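Local coordinates for parvulin 42 (Trypanosoma brucei brucei, PDB 6GMP), which probably catalyses the cis-trans isomerisation of peptidyl-prolyl bonds through its C-terminal PPIC-type (parvulin) domain, the part present here, at residues D60-V63 and Q64-R67; G82-S86 and G87-E91; E91-D94 and T95-S99. All blocks are in the same frame, centred on the assembly; numbering follows the deposited sequence. Where two conformers were deposited one is given.

Contact 1 (D60-V63 and Q64-R67); sequences DEFV and QVVR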
ATOM      1  N   ASP A  60       5.402  -8.573  10.325  1.00 25.36           N
ATOM      2  CA  ASP A  60       6.251  -7.555  10.935  0.62 27.39           C
ATOM      3  C   ASP A  60       7.072  -6.830   9.872  1.00 22.83           C
ATOM      4  O   ASP A  60       7.205  -5.608   9.901  1.00 23.67           O
ATOM      5  CB  ASP A  60       7.175  -8.177  11.986  0.62 29.96           C
ATOM      6  CG  ASP A  60       6.415  -8.716  13.189  0.62 36.93           C
ATOM      7  OD1 ASP A  60       5.300  -8.226  13.465  0.62 37.19           O
ATOM      8  OD2 ASP A  60       6.934  -9.629  13.865  0.62 44.04           O
ATOM      9  N   GLU A  61       7.621  -7.575   8.919  1.00 24.03           N
ATOM     10  CA  GLU A  61       8.375  -6.952   7.827  1.00 22.83           C
ATOM     11  C   GLU A  61       7.534  -5.979   6.993  1.00 21.09           C
ATOM     12  O   GLU A  61       7.981  -4.885   6.623  1.00 21.80           O
ATOM     13  CB  GLU A  61       8.977  -8.020   6.925  1.00 22.02           C
ATOM     14  CG  GLU A  61      10.218  -8.675   7.527  1.00 25.80           C
ATOM     15  CD  GLU A  61      10.638  -9.959   6.829  1.00 28.57           C
ATOM     16  OE1 GLU A  61       9.861 -10.478   5.998  1.00 28.57           O
ATOM     17  OE2 GLU A  61      11.752 -10.461   7.118  1.00 31.93           O
ATOM     18  N   PHE A  62       6.302  -6.357   6.687  1.00 19.84           N
ATOM     19  CA  PHE A  62       5.474  -5.458   5.918  1.00 20.07           C
ATOM     20  C   PHE A  62       5.041  -4.222   6.715  1.00 20.45           C
ATOM     21  O   PHE A  62       5.012  -3.107   6.188  1.00 18.84           O
ATOM     22  CB  PHE A  62       4.239  -6.170   5.370  1.00 20.66           C
ATOM     23  CG  PHE A  62       3.520  -5.359   4.327  1.00 18.50           C
ATOM     24  CD1 PHE A  62       4.089  -5.188   3.071  1.00 21.72           C
ATOM     25  CD2 PHE A  62       2.331  -4.708   4.611  1.00 18.40           C
ATOM     26  CE1 PHE A  62       3.475  -4.418   2.111  1.00 20.08           C
ATOM     27  CE2 PHE A  62       1.707  -3.928   3.646  1.00 17.61           C
ATOM     28  CZ  PHE A  62       2.279  -3.796   2.389  1.00 19.52           C
ATOM     29  N   VAL A  63       4.698  -4.431   7.981  1.00 19.86           N
ATOM     30  CA  VAL A  63       4.267  -3.347   8.855  1.00 19.12           C
ATOM     31  C   VAL A  63       5.387  -2.313   9.011  1.00 19.43           C
ATOM     32  O   VAL A  63       5.120  -1.124   9.154  1.00 19.87           O
ATOM     33  CB  VAL A  63       3.812  -3.927  10.193  1.00 21.68           C
ATOM     34  CG1 VAL A  63       3.754  -2.855  11.265  1.00 24.55           C
ATOM     35  CG2 VAL A  63       2.454  -4.612  10.010  1.00 22.85           C
ATOM     36  N   GLN A  64       6.637  -2.758   8.946  1.00 20.08           N
ATOM     37  CA  GLN A  64       7.758  -1.821   8.979  1.00 21.54           C
ATOM     38  C   GLN A  64       7.654  -0.787   7.862  1.00 18.10           C
ATOM     39  O   GLN A  64       7.823   0.411   8.099  1.00 18.33           O
ATOM     40  CB  GLN A  64       9.087  -2.550   8.873  1.00 22.03           C
ATOM     41  CG  GLN A  64      10.304  -1.637   9.023  1.00 24.42           C
ATOM     42  CD  GLN A  64      10.372  -0.992  10.387  1.00 30.65           C
ATOM     43  OE1 GLN A  64      10.249  -1.664  11.411  1.00 29.40           O
ATOM     44  NE2 GLN A  64      10.557   0.326  10.411  1.00 34.09           N
ATOM     45  N   VAL A  65       7.355  -1.227   6.646  1.00 18.12           N
ATOM     46  CA  VAL A  65       7.273  -0.277   5.555  0.59 17.60           C
ATOM     47  C   VAL A  65       5.992   0.552   5.647  1.00 18.47           C
ATOM     48  O   VAL A  65       5.994   1.717   5.274  1.00 18.44           O
ATOM     49  CB  VAL A  65       7.455  -0.924   4.168  0.59 20.87           C
ATOM     50  CG1 VAL A  65       8.890  -1.445   4.030  0.59 19.00           C
ATOM     51  CG2 VAL A  65       6.463  -2.028   3.932  0.59 23.30           C
ATOM     52  N   VAL A  66       4.912  -0.000   6.195  1.00 16.82           N
ATOM     53  CA  VAL A  66       3.711   0.793   6.457  1.00 17.18           C
ATOM     54  C   VAL A  66       4.041   1.935   7.422  1.00 18.01           C
ATOM     55  O   VAL A  66       3.710   3.101   7.183  1.00 17.80           O
ATOM     56  CB  VAL A  66       2.573  -0.066   7.065  1.00 17.41           C
ATOM     57  CG1 VAL A  66       1.402   0.816   7.473  1.00 18.33           C
ATOM     58  CG2 VAL A  66       2.114  -1.177   6.091  1.00 18.83           C
ATOM     59  N   ARG A  67       4.695   1.585   8.531  1.00 17.03           N
ATOM     60  CA  ARG A  67       5.057   2.573   9.541  1.00 19.10           C
ATOM     61  C   ARG A  67       5.969   3.672   8.993  1.00 17.63           C
ATOM     62  O   ARG A  67       5.835   4.824   9.385  1.00 18.86           O
ATOM     63  CB  ARG A  67       5.715   1.908  10.747  1.00 19.19           C
ATOM     64  CG  ARG A  67       4.769   1.050  11.523  1.00 19.21           C
ATOM     65  CD  ARG A  67       5.493   0.234  12.550  1.00 21.64           C
ATOM     66  NE  ARG A  67       4.562  -0.571  13.336  1.00 20.71           N
ATOM     67  CZ  ARG A  67       4.930  -1.516  14.187  1.00 23.54           C
ATOM     68  NH1 ARG A  67       6.215  -1.764  14.399  1.00 25.28           N
ATOM     69  NH2 ARG A  67       4.007  -2.199  14.836  1.00 26.03           N
TER
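Arg-67 reaches back along helix 59-69 over Val-63, one turn earlier, and nearly every atom of its side chain meets that residue. Arg-67 CB stands 3.5 Å from Val-63 O, the acceptor of the Arg-67 backbone N at 2.8 Å. Arg-67 CG is closer still, 3.2 Å from Val-63 O. CD lies a little farther off, about equally far from Val-63 O and Val-63 CG1. Arg-67 NE lies 3.2 Å from Val-63 CG1, which sits over one face of the guanidinium, displaced toward the rim. CZ and NH2 also lie against this methyl. With CG beside the backbone N (chi1 -68°) and the chain extended from there to NE, the charged end crosses the methyl and continues to Asp-78, which takes NH2 in a salt bridge. This helix packs on one face of the four-stranded antiparallel sheet of the parvulin fold, and its inward side is apolar. There Phe-62 CE2 meets Val-66 CG2 at 3.7 Å, the methyl approaching the ring obliquely, while Phe-62 also stacks with Tyr-119 and, like Val-66, touches Val-11. Phe-62 O accepts Val-66 N at 3.1 Å, and Asp-60 O accepts Gln-64 N on the solvent side, where Gln-64 NE2 turns to Asp-68.

Contact 2 (G82-S86 and G87-E91); sequences GMVES and GTYTE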
ATOM      1  N   GLY A  82      -8.194  -5.610   6.801  1.00 24.59           N
ATOM      2  CA  GLY A  82      -9.126  -6.649   7.202  1.00 25.19           C
ATOM      3  C   GLY A  82      -9.444  -7.584   6.053  1.00 30.82           C
ATOM      4  O   GLY A  82      -8.695  -7.679   5.075  1.00 27.64           O
ATOM      5  N   MET A  83     -10.576  -8.268   6.170  1.00 31.50           N
ATOM      6  CA  MET A  83     -11.012  -9.214   5.153  1.00 33.36           C
ATOM      7  C   MET A  83     -11.692  -8.483   4.003  1.00 35.08           C
ATOM      8  O   MET A  83     -12.563  -7.639   4.224  1.00 35.86           O
ATOM      9  CB  MET A  83     -12.003 -10.209   5.747  1.00 35.20           C
ATOM     10  CG  MET A  83     -11.520 -10.965   6.977  1.00 39.89           C
ATOM     11  SD  MET A  83     -10.003 -11.919   6.755  1.00 50.19           S
ATOM     12  CE  MET A  83     -10.299 -12.754   5.209  1.00 53.05           C
ATOM     13  N   VAL A  84     -11.309  -8.829   2.779  1.00 34.76           N
ATOM     14  CA  VAL A  84     -11.844  -8.191   1.582  1.00 35.41           C
ATOM     15  C   VAL A  84     -12.355  -9.239   0.603  1.00 36.75           C
ATOM     16  O   VAL A  84     -11.630 -10.166   0.249  1.00 36.58           O
ATOM     17  CB  VAL A  84     -10.762  -7.359   0.877  1.00 35.56           C
ATOM     18  CG1 VAL A  84     -11.315  -6.721  -0.397  1.00 40.81           C
ATOM     19  CG2 VAL A  84     -10.197  -6.304   1.824  1.00 38.09           C
ATOM     20  N   GLU A  85     -13.604  -9.096   0.167  1.00 39.63           N
ATOM     21  CA  GLU A  85     -14.149  -9.945  -0.891  1.00 38.60           C
ATOM     22  C   GLU A  85     -13.755  -9.391  -2.252  1.00 37.35           C
ATOM     23  O   GLU A  85     -13.700  -8.173  -2.432  1.00 35.55           O
ATOM     24  CB  GLU A  85     -15.677  -9.995  -0.797  1.00 46.37           C
ATOM     25  CG  GLU A  85     -16.213 -10.865   0.322  1.00 56.51           C
ATOM     26  CD  GLU A  85     -17.019 -12.039  -0.194  1.00 68.63           C
ATOM     27  OE1 GLU A  85     -18.034 -11.807  -0.888  1.00 65.97           O
ATOM     28  OE2 GLU A  85     -16.637 -13.196   0.088  1.00 76.47           O
ATOM     29  N   SER A  86     -13.486 -10.261  -3.223  1.00 37.45           N
ATOM     30  CA  SER A  86     -13.165  -9.788  -4.566  0.63 35.95           C
ATOM     31  C   SER A  86     -14.387  -9.103  -5.176  1.00 37.14           C
ATOM     32  O   SER A  86     -15.511  -9.526  -4.950  1.00 36.30           O
ATOM     33  CB  SER A  86     -12.669 -10.929  -5.463  0.63 40.38           C
ATOM     34  OG  SER A  86     -13.594 -11.997  -5.516  0.63 42.01           O
ATOM     35  N   GLY A  87     -14.149  -8.035  -5.935  1.00 34.72           N
ATOM     36  CA  GLY A  87     -15.211  -7.266  -6.565  1.00 40.63           C
ATOM     37  C   GLY A  87     -15.645  -6.049  -5.767  1.00 31.57           C
ATOM     38  O   GLY A  87     -16.534  -5.310  -6.197  1.00 39.48           O
ATOM     39  N   THR A  88     -15.025  -5.841  -4.611  1.00 30.96           N
ATOM     40  CA  THR A  88     -15.409  -4.753  -3.715  1.00 34.01           C
ATOM     41  C   THR A  88     -14.638  -3.472  -3.997  1.00 30.86           C
ATOM     42  O   THR A  88     -15.238  -2.404  -4.176  1.00 33.26           O
ATOM     43  CB  THR A  88     -15.185  -5.148  -2.252  1.00 34.90           C
ATOM     44  OG1 THR A  88     -15.911  -6.346  -1.968  1.00 37.26           O
ATOM     45  CG2 THR A  88     -15.675  -4.056  -1.322  1.00 40.21           C
ATOM     46  N   TYR A  89     -13.317  -3.589  -4.039  1.00 28.74           N
ATOM     47  CA  TYR A  89     -12.451  -2.452  -4.314  1.00 28.90           C
ATOM     48  C   TYR A  89     -12.387  -2.229  -5.815  1.00 29.85           C
ATOM     49  O   TYR A  89     -12.874  -3.053  -6.587  1.00 32.74           O
ATOM     50  CB  TYR A  89     -11.042  -2.690  -3.761  1.00 32.59           C
ATOM     51  CG  TYR A  89     -10.946  -2.625  -2.248  1.00 34.10           C
ATOM     52  CD1 TYR A  89     -12.041  -2.911  -1.440  1.00 45.33           C
ATOM     53  CD2 TYR A  89      -9.769  -2.255  -1.634  1.00 38.70           C
ATOM     54  CE1 TYR A  89     -11.948  -2.849  -0.064  1.00 49.72           C
ATOM     55  CE2 TYR A  89      -9.667  -2.190  -0.262  1.00 39.97           C
ATOM     56  CZ  TYR A  89     -10.753  -2.489   0.518  1.00 42.59           C
ATOM     57  OH  TYR A  89     -10.643  -2.419   1.887  1.00 45.43           O
ATOM     58  N   THR A  90     -11.782  -1.118  -6.221  1.00 37.38           N
ATOM     59  CA  THR A  90     -11.582  -0.814  -7.634  0.53 40.51           C
ATOM     60  C   THR A  90     -10.886  -1.977  -8.338  1.00 34.77           C
ATOM     61  O   THR A  90     -10.066  -2.675  -7.731  1.00 32.44           O
ATOM     62  CB  THR A  90     -10.712   0.440  -7.809  0.53 41.92           C
ATOM     63  OG1 THR A  90      -9.440   0.229  -7.186  0.53 40.00           O
ATOM     64  CG2 THR A  90     -11.380   1.658  -7.187  0.53 45.96           C
ATOM     65  N   GLU A  91     -11.195  -2.163  -9.619  1.00 38.46           N
ATOM     66  CA  GLU A  91     -10.692  -3.295 -10.395  1.00 43.14           C
ATOM     67  C   GLU A  91      -9.169  -3.397 -10.390  1.00 43.34           C
ATOM     68  O   GLU A  91      -8.626  -4.503 -10.363  1.00 44.69           O
ATOM     69  CB  GLU A  91     -11.195  -3.226 -11.838  1.00 51.38           C
ATOM     70  CG  GLU A  91     -11.003  -4.523 -12.617  1.00 62.14           C
ATOM     71  CD  GLU A  91     -11.579  -4.460 -14.026  1.00 75.74           C
ATOM     72  OE1 GLU A  91     -12.191  -3.428 -14.380  1.00 77.86           O
ATOM     73  OE2 GLU A  91     -11.422  -5.446 -14.781  1.00 78.29           O
TER
HETATM   74  O   HOH W   1     -12.026  -6.081  -3.935  1.00 27.78           O
HETATM   75  O   HOH W   2     -15.333  -6.954   1.293  1.00 44.91           O
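Glu-85 O is gripped by three donors: Thr-88 OG1 at 2.9 Å, water 1 at 3.1 Å, and, weakly, Thr-88 N at 3.5 Å. The hydroxyl bond comes from above the carbonyl plane, 44° out of it. Thr-88 can make it because OG1 sits beside its own backbone N (chi1 -57°), where hydroxyl and amide face the same carbonyl. Residues Glu-85 to Thr-88 form a type II beta turn, whose own N-H bond is weak and is supplemented by the shorter hydroxyl bond; Gly-87 is third and at positive phi, as that turn prefers. Water 1 takes the next amide, Tyr-89 N, at 2.8 Å and thereby ties Tyr-89 to Glu-85 O as well. Water 2 accepts from Glu-85 N at 3.0 Å and reaches Thr-88 OG1 weakly. Beyond the turn, Tyr-89 swings its ring back across Val-84. Val-84 CG1 makes a CH-pi contact over one ring face, 4.2 Å from the centroid, and Val-84 CG2 lies 3.9 Å from Tyr-89 OH. The turn leaves the end of strand 80-84, an outer strand of the sheet bonded to strand 6-13 through Val-84 and Arg-6, and leads into helix 91-97, whose Phe-93 meets the Tyr-89 ring with planes about 45° apart.

Contact 3 (E91-D94 and T95-S99); sequences EGFD and TVAFS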
ATOM      1  N   GLU A  91     -11.195  -2.163  -9.619  1.00 38.46           N
ATOM      2  CA  GLU A  91     -10.692  -3.295 -10.395  1.00 43.14           C
ATOM      3  C   GLU A  91      -9.169  -3.397 -10.390  1.00 43.34           C
ATOM      4  O   GLU A  91      -8.626  -4.503 -10.363  1.00 44.69           O
ATOM      5  CB  GLU A  91     -11.195  -3.226 -11.838  1.00 51.38           C
ATOM      6  CG  GLU A  91     -11.003  -4.523 -12.617  1.00 62.14           C
ATOM      7  CD  GLU A  91     -11.579  -4.460 -14.026  1.00 75.74           C
ATOM      8  OE1 GLU A  91     -12.191  -3.428 -14.380  1.00 77.86           O
ATOM      9  OE2 GLU A  91     -11.422  -5.446 -14.781  1.00 78.29           O
ATOM     10  N   GLY A  92      -8.488  -2.252 -10.411  1.00 36.25           N
ATOM     11  CA  GLY A  92      -7.035  -2.239 -10.438  1.00 35.92           C
ATOM     12  C   GLY A  92      -6.452  -2.875  -9.195  1.00 37.29           C
ATOM     13  O   GLY A  92      -5.509  -3.667  -9.266  1.00 35.58           O
ATOM     14  N   PHE A  93      -7.019  -2.521  -8.048  1.00 31.24           N
ATOM     15  CA  PHE A  93      -6.579  -3.035  -6.758  1.00 29.34           C
ATOM     16  C   PHE A  93      -6.950  -4.499  -6.653  1.00 31.85           C
ATOM     17  O   PHE A  93      -6.126  -5.353  -6.315  1.00 33.44           O
ATOM     18  CB  PHE A  93      -7.266  -2.248  -5.635  1.00 29.55           C
ATOM     19  CG  PHE A  93      -6.844  -2.648  -4.247  1.00 25.80           C
ATOM     20  CD1 PHE A  93      -7.367  -3.778  -3.645  1.00 29.68           C
ATOM     21  CD2 PHE A  93      -5.950  -1.877  -3.537  1.00 26.94           C
ATOM     22  CE1 PHE A  93      -6.983  -4.135  -2.367  1.00 26.30           C
ATOM     23  CE2 PHE A  93      -5.571  -2.227  -2.262  1.00 26.05           C
ATOM     24  CZ  PHE A  93      -6.095  -3.355  -1.674  1.00 30.67           C
ATOM     25  N   ASP A  94      -8.214  -4.773  -6.932  1.00 36.25           N
ATOM     26  CA  ASP A  94      -8.769  -6.100  -6.765  1.00 34.42           C
ATOM     27  C   ASP A  94      -7.989  -7.164  -7.531  1.00 34.78           C
ATOM     28  O   ASP A  94      -7.682  -8.215  -6.976  1.00 35.77           O
ATOM     29  CB  ASP A  94     -10.230  -6.099  -7.210  1.00 31.91           C
ATOM     30  CG  ASP A  94     -10.915  -7.407  -6.932  1.00 40.75           C
ATOM     31  OD1 ASP A  94     -11.204  -7.676  -5.750  1.00 39.02           O
ATOM     32  OD2 ASP A  94     -11.145  -8.173  -7.889  1.00 45.00           O
ATOM     33  N   THR A  95      -7.665  -6.898  -8.794  1.00 37.41           N
ATOM     34  CA  THR A  95      -7.024  -7.907  -9.630  1.00 35.17           C
ATOM     35  C   THR A  95      -5.645  -8.288  -9.088  1.00 37.47           C
ATOM     36  O   THR A  95      -5.306  -9.472  -9.013  1.00 43.10           O
ATOM     37  CB  THR A  95      -6.919  -7.467 -11.111  1.00 60.55           C
ATOM     38  OG1 THR A  95      -6.324  -8.517 -11.882  1.00 60.99           O
ATOM     39  CG2 THR A  95      -6.085  -6.206 -11.263  1.00 68.50           C
ATOM     40  N   VAL A  96      -4.867  -7.284  -8.695  1.00 37.53           N
ATOM     41  CA  VAL A  96      -3.528  -7.508  -8.153  1.00 35.82           C
ATOM     42  C   VAL A  96      -3.622  -8.209  -6.810  1.00 30.94           C
ATOM     43  O   VAL A  96      -2.886  -9.167  -6.564  1.00 35.50           O
ATOM     44  CB  VAL A  96      -2.751  -6.177  -8.006  1.00 31.11           C
ATOM     45  CG1 VAL A  96      -1.460  -6.365  -7.212  1.00 30.25           C
ATOM     46  CG2 VAL A  96      -2.439  -5.597  -9.377  1.00 37.71           C
ATOM     47  N   ALA A  97      -4.517  -7.732  -5.952  1.00 28.98           N
ATOM     48  CA  ALA A  97      -4.674  -8.278  -4.609  1.00 27.18           C
ATOM     49  C   ALA A  97      -5.002  -9.770  -4.650  1.00 33.92           C
ATOM     50  O   ALA A  97      -4.406 -10.558  -3.922  1.00 30.21           O
ATOM     51  CB  ALA A  97      -5.749  -7.525  -3.851  1.00 30.14           C
ATOM     52  N   PHE A  98      -5.936 -10.155  -5.509  1.00 35.59           N
ATOM     53  CA  PHE A  98      -6.389 -11.546  -5.562  1.00 35.17           C
ATOM     54  C   PHE A  98      -5.494 -12.442  -6.433  1.00 33.87           C
ATOM     55  O   PHE A  98      -5.774 -13.622  -6.623  1.00 39.60           O
ATOM     56  CB  PHE A  98      -7.877 -11.598  -5.931  1.00 33.26           C
ATOM     57  CG  PHE A  98      -8.752 -11.179  -4.801  1.00 33.03           C
ATOM     58  CD1 PHE A  98      -9.240 -12.114  -3.906  1.00 35.68           C
ATOM     59  CD2 PHE A  98      -9.035  -9.838  -4.584  1.00 29.56           C
ATOM     60  CE1 PHE A  98     -10.017 -11.716  -2.827  1.00 36.80           C
ATOM     61  CE2 PHE A  98      -9.800  -9.444  -3.512  1.00 32.11           C
ATOM     62  CZ  PHE A  98     -10.297 -10.381  -2.637  1.00 35.52           C
ATOM     63  N   SER A  99      -4.385 -11.873  -6.901  1.00 35.62           N
ATOM     64  CA  SER A  99      -3.352 -12.636  -7.590  1.00 36.75           C
ATOM     65  C   SER A  99      -2.244 -13.052  -6.622  1.00 38.17           C
ATOM     66  O   SER A  99      -1.419 -13.903  -6.947  1.00 35.19           O
ATOM     67  CB  SER A  99      -2.741 -11.809  -8.722  1.00 48.28           C
ATOM     68  OG  SER A  99      -1.776 -10.892  -8.226  1.00 47.22           O
TER
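Glu-91 opens the helix by accepting Thr-95 N on its backbone O at 3.0 Å. Thr-95 keeps OG1 anti to its N (chi1 -178°), which puts CG2 between the backbone N and carbonyl carbon, against Glu-91 O and Gly-92 O. Gly-92, next along, has Val-96 CG2 3.6 Å from its O; both this methyl and Thr-95 CG2 touch the carbonyl oxygen. Phe-93 O accepts Ala-97 N at 2.9 Å. The ring carbon Phe-93 CE1 also meets Ala-97 CB, 3.9 Å away and oblique to the ring. Asp-94 engages Phe-98 twice. Asp-94 O accepts Phe-98 N at 3.0 Å and lies in the plane of the Phe-98 ring at its edge, 3.2 Å from Phe-98 CD2. Asp-94 OD1 sits 3.2 Å from Phe-98 CE2, approaching obliquely with carboxylate and ring planes 40° apart. The same OD1 takes Gly-87 N, a bond that helps fix the carboxylate's rotation. Past the last turn, Val-96 O receives both Ser-99 OG, at 2.6 Å, and Ser-99 N as the chain leaves the helix. Phe-93 and Ala-97 press on Ile-118, and Phe-93 also meets His-10 and, edge-to-face, His-116. A short helix over the central strands, with a phenylalanine beside two histidines, is consistent with the active-site face of Pin1-type parvulins.

Contacts 1 and 3 are both one-turn contacts within helices, partly buried and on opposite sides of the chain's centre, about 21 Å apart between centres. Helix 59-69 and helix 91-97 meet opposite faces of the sheet: strand 6-13 offers Tyr-9 and Val-11 to the first, Phe-8 and His-10 to the second. Contact 1 adds a guanidinium lying on valine, contact 3 a carboxylate at a phenylalanine ring. Contact 2 is a surface turn, held by a carbonyl, a hydroxyl and waters. It shares Glu-91 with contact 3 and packs back on that helix through Gly-87 N on Asp-94 OD1 and through Val-84 and Ser-86 against Phe-98. Contact 1 touches neither.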